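Local coordinates for protein BIFUNCTIONAL PROTEIN Proline utilization A (PutA) (Corynebacterium freiburgense, PDB 5UX5) that oxidises proline to glutamate in two steps, pairing an FAD-dependent proline dehydrogenase with an NAD-dependent aldehyde dehydrogenase in one polypeptide, at residues I534-A546 and E622-L634. Numbering follows the deposited sequence.
Sequences IRQDLLGVMTHEA and EVRRCAEVALTAL
Helices 535-544 and 624-634 run almost exactly antiparallel, at 176°, with axes 9.2 Å apart, so that Ile534 lies opposite Ala633 and Ala546 opposite Val623. The polar end of the contact is made by Glu545, whose extended side chain, with CG anti to the backbone N (chi1 -168°), delivers its carboxylate to the first turn of helix 624-634. There Arg625 N donates to the syn lone pair of Glu545 OE1 in a nearly straight bond (2.7 Å), and Cys626 N meets Glu545 OE2 on its syn side, more bent and somewhat out of the carboxylate plane (2.8 Å). The carboxylate thus accepts two backbone N-H groups at a helix N-terminus, where the helix dipole would probably stabilise its negative charge. Arg625 bends back at chi3 and lays one guanidinium face over Glu545 CG; carboxylate and guanidinium are stacked, their planes 22° apart. Glu545 OE1 and Arg625 NE, 4.0 Å apart, form a long salt bridge of charges only, the oxygen well out of the guanidinium plane. Beyond this, Val541 straddles the turn, CG1 3.9 Å from Cys626 SG and CG2 3.8 Å from Arg625 CB. The side chains of Leu538 and Val629 pass in opposite directions, with Leu538 CD2 3.7 Å from Val629 CG1, and Ile534 CD1 packs on Ala633 CB. Helix 517-533 backs Leu538 and Ala633, helix 550-574 covers Leu539 and Met542, and helix 599-611 packs against Ala630 and Leu634. Helix 624-636 follows strand 614-618 in the NAD-binding Rossmann-type part of the aldehyde dehydrogenase fold, with Glu622 beside the bound NAD.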
# COMPACT_ATOMS: atom_id res chain seq x y z
N ILE A 534 -16.70 -6.86 13.56
CA ILE A 534 -15.70 -7.53 14.39
C ILE A 534 -14.28 -7.28 13.88
O ILE A 534 -13.37 -8.04 14.20
CB ILE A 534 -15.99 -9.03 14.54
CG1 ILE A 534 -16.07 -9.71 13.18
CG2 ILE A 534 -17.23 -9.28 15.34
CD1 ILE A 534 -16.17 -11.19 13.30
N ARG A 535 -14.06 -6.19 13.12
CA ARG A 535 -12.70 -5.88 12.68
C ARG A 535 -11.74 -5.86 13.86
O ARG A 535 -10.62 -6.37 13.76
CB ARG A 535 -12.64 -4.53 11.94
CG ARG A 535 -11.19 -4.15 11.62
CD ARG A 535 -11.02 -2.84 10.85
NE ARG A 535 -11.74 -2.82 9.58
CZ ARG A 535 -11.18 -3.04 8.40
NH1 ARG A 535 -9.88 -3.31 8.31
NH2 ARG A 535 -11.92 -3.00 7.29
N GLN A 536 -12.18 -5.34 15.00
CA GLN A 536 -11.26 -5.27 16.13
C GLN A 536 -11.08 -6.61 16.81
O GLN A 536 -9.98 -6.91 17.28
CB GLN A 536 -11.72 -4.20 17.11
CG GLN A 536 -11.08 -2.88 16.77
CD GLN A 536 -12.04 -1.74 16.82
OE1 GLN A 536 -12.50 -1.31 17.90
NE2 GLN A 536 -12.37 -1.22 15.64
N ASP A 537 -12.13 -7.43 16.86
CA ASP A 537 -11.93 -8.81 17.30
C ASP A 537 -10.98 -9.55 16.36
O ASP A 537 -10.13 -10.33 16.82
CB ASP A 537 -13.28 -9.52 17.41
CG ASP A 537 -14.17 -8.94 18.47
OD1 ASP A 537 -13.91 -9.20 19.66
OD2 ASP A 537 -15.14 -8.23 18.12
N LEU A 538 -11.12 -9.35 15.04
CA LEU A 538 -10.21 -10.04 14.14
C LEU A 538 -8.78 -9.56 14.37
O LEU A 538 -7.86 -10.37 14.42
CB LEU A 538 -10.62 -9.86 12.67
CG LEU A 538 -11.95 -10.51 12.24
CD1 LEU A 538 -12.31 -10.13 10.81
CD2 LEU A 538 -11.95 -11.99 12.41
N LEU A 539 -8.59 -8.25 14.53
CA LEU A 539 -7.25 -7.73 14.80
C LEU A 539 -6.67 -8.34 16.08
O LEU A 539 -5.50 -8.72 16.13
CB LEU A 539 -7.30 -6.20 14.87
CG LEU A 539 -7.60 -5.54 13.52
CD1 LEU A 539 -7.64 -4.02 13.61
CD2 LEU A 539 -6.61 -5.99 12.46
N GLY A 540 -7.49 -8.43 17.12
CA GLY A 540 -7.05 -9.06 18.35
C GLY A 540 -6.49 -10.45 18.15
O GLY A 540 -5.41 -10.77 18.66
N VAL A 541 -7.22 -11.31 17.43
CA VAL A 541 -6.73 -12.68 17.29
C VAL A 541 -5.58 -12.77 16.28
O VAL A 541 -4.68 -13.60 16.43
CB VAL A 541 -7.85 -13.67 16.92
CG1 VAL A 541 -8.30 -13.48 15.46
CG2 VAL A 541 -7.39 -15.11 17.21
N MET A 542 -5.59 -11.91 15.26
CA MET A 542 -4.52 -11.96 14.27
C MET A 542 -3.20 -11.48 14.82
O MET A 542 -2.15 -11.99 14.42
CB MET A 542 -4.89 -11.14 13.05
CG MET A 542 -6.05 -11.72 12.32
SD MET A 542 -6.84 -10.60 11.16
CE MET A 542 -5.80 -10.77 9.73
N THR A 543 -3.22 -10.51 15.75
CA THR A 543 -1.96 -9.98 16.29
C THR A 543 -1.37 -10.88 17.38
O THR A 543 -0.17 -10.80 17.63
CB THR A 543 -2.15 -8.54 16.82
OG1 THR A 543 -3.25 -8.47 17.72
CG2 THR A 543 -2.41 -7.56 15.68
N HIS A 544 -2.17 -11.77 17.97
CA HIS A 544 -1.66 -12.72 18.96
C HIS A 544 -1.42 -14.10 18.33
O HIS A 544 -0.27 -14.54 18.23
CB HIS A 544 -2.63 -12.79 20.14
CG HIS A 544 -2.70 -11.51 20.90
ND1 HIS A 544 -3.67 -10.55 20.65
CD2 HIS A 544 -1.90 -10.99 21.86
CE1 HIS A 544 -3.46 -9.51 21.43
NE2 HIS A 544 -2.40 -9.75 22.18
N GLU A 545 -2.48 -14.78 17.89
CA GLU A 545 -2.31 -16.14 17.39
C GLU A 545 -1.47 -16.17 16.13
O GLU A 545 -0.56 -16.99 16.00
CB GLU A 545 -3.66 -16.81 17.14
CG GLU A 545 -3.53 -18.31 16.92
CD GLU A 545 -4.80 -18.95 16.44
OE1 GLU A 545 -5.13 -20.06 16.92
OE2 GLU A 545 -5.48 -18.33 15.60
N ALA A 546 -1.75 -15.28 15.18
CA ALA A 546 -0.98 -15.25 13.94
C ALA A 546 0.31 -14.43 14.05
O ALA A 546 1.21 -14.63 13.24
CB ALA A 546 -1.83 -14.70 12.79
N GLU A 622 -1.82 -23.71 12.71
CA GLU A 622 -1.26 -22.62 13.51
C GLU A 622 -2.28 -21.53 13.82
O GLU A 622 -2.05 -20.73 14.72
CB GLU A 622 -0.07 -21.97 12.78
CG GLU A 622 1.19 -22.81 12.59
CD GLU A 622 1.09 -23.82 11.44
OE1 GLU A 622 0.07 -23.81 10.73
OE2 GLU A 622 2.04 -24.59 11.22
N VAL A 623 -3.40 -21.46 13.08
CA VAL A 623 -4.26 -20.28 13.21
C VAL A 623 -5.72 -20.68 13.39
O VAL A 623 -6.62 -20.04 12.86
CB VAL A 623 -4.09 -19.32 12.03
CG1 VAL A 623 -2.78 -18.57 12.15
CG2 VAL A 623 -4.11 -20.05 10.74
N ARG A 624 -5.96 -21.69 14.23
CA ARG A 624 -7.31 -22.21 14.38
C ARG A 624 -8.21 -21.22 15.09
O ARG A 624 -9.43 -21.23 14.87
CB ARG A 624 -7.28 -23.54 15.13
CG ARG A 624 -6.70 -24.67 14.33
CD ARG A 624 -6.78 -25.94 15.10
NE ARG A 624 -6.42 -27.09 14.27
CZ ARG A 624 -5.46 -27.98 14.56
NH1 ARG A 624 -4.76 -27.88 15.69
NH2 ARG A 624 -5.23 -28.98 13.72
N ARG A 625 -7.67 -20.40 15.98
CA ARG A 625 -8.54 -19.42 16.62
C ARG A 625 -8.95 -18.31 15.65
O ARG A 625 -10.04 -17.75 15.79
CB ARG A 625 -7.92 -18.84 17.90
CG ARG A 625 -7.89 -19.83 19.06
CD ARG A 625 -7.36 -19.27 20.37
NE ARG A 625 -6.27 -18.30 20.27
CZ ARG A 625 -5.01 -18.55 20.63
NH1 ARG A 625 -4.69 -19.75 21.12
NH2 ARG A 625 -4.08 -17.60 20.51
N CYS A 626 -8.09 -17.99 14.68
CA CYS A 626 -8.44 -17.02 13.64
C CYS A 626 -9.68 -17.46 12.86
O CYS A 626 -10.64 -16.68 12.71
CB CYS A 626 -7.25 -16.80 12.71
SG CYS A 626 -5.89 -15.83 13.44
N ALA A 627 -9.70 -18.71 12.40
CA ALA A 627 -10.89 -19.22 11.74
C ALA A 627 -12.11 -19.15 12.64
O ALA A 627 -13.20 -18.82 12.19
CB ALA A 627 -10.66 -20.66 11.30
N GLU A 628 -11.93 -19.47 13.93
CA GLU A 628 -13.09 -19.46 14.82
C GLU A 628 -13.66 -18.06 14.98
O GLU A 628 -14.88 -17.87 14.90
CB GLU A 628 -12.73 -20.06 16.16
CG GLU A 628 -12.51 -21.56 16.18
CD GLU A 628 -13.80 -22.33 16.02
OE1 GLU A 628 -14.87 -21.71 16.22
OE2 GLU A 628 -13.75 -23.54 15.71
N VAL A 629 -12.80 -17.06 15.19
CA VAL A 629 -13.28 -15.69 15.35
C VAL A 629 -13.97 -15.22 14.07
O VAL A 629 -15.04 -14.61 14.12
CB VAL A 629 -12.14 -14.75 15.79
CG1 VAL A 629 -12.60 -13.29 15.86
CG2 VAL A 629 -11.58 -15.18 17.12
N ALA A 630 -13.36 -15.51 12.91
CA ALA A 630 -13.99 -15.17 11.63
C ALA A 630 -15.33 -15.88 11.47
O ALA A 630 -16.30 -15.28 10.99
CB ALA A 630 -13.07 -15.53 10.47
N LEU A 631 -15.42 -17.14 11.91
CA LEU A 631 -16.66 -17.88 11.70
C LEU A 631 -17.85 -17.20 12.38
O LEU A 631 -18.98 -17.30 11.88
CB LEU A 631 -16.53 -19.32 12.19
CG LEU A 631 -17.65 -20.20 11.62
CD1 LEU A 631 -17.42 -20.32 10.12
CD2 LEU A 631 -17.75 -21.57 12.28
N THR A 632 -17.62 -16.50 13.50
CA THR A 632 -18.75 -15.90 14.21
C THR A 632 -19.42 -14.82 13.37
O THR A 632 -20.63 -14.60 13.52
CB THR A 632 -18.32 -15.33 15.59
OG1 THR A 632 -17.43 -14.22 15.45
CG2 THR A 632 -17.63 -16.36 16.42
N ALA A 633 -18.68 -14.17 12.45
CA ALA A 633 -19.31 -13.19 11.56
C ALA A 633 -20.22 -13.87 10.55
O ALA A 633 -21.35 -13.42 10.32
CB ALA A 633 -18.24 -12.38 10.84
N LEU A 634 -19.75 -14.96 9.92
CA LEU A 634 -20.59 -15.70 8.98
C LEU A 634 -21.87 -16.14 9.65
O LEU A 634 -22.96 -16.09 9.05
CB LEU A 634 -19.84 -16.91 8.42
CG LEU A 634 -18.50 -16.65 7.74
CD1 LEU A 634 -18.02 -17.79 6.85
CD2 LEU A 634 -18.67 -15.41 6.93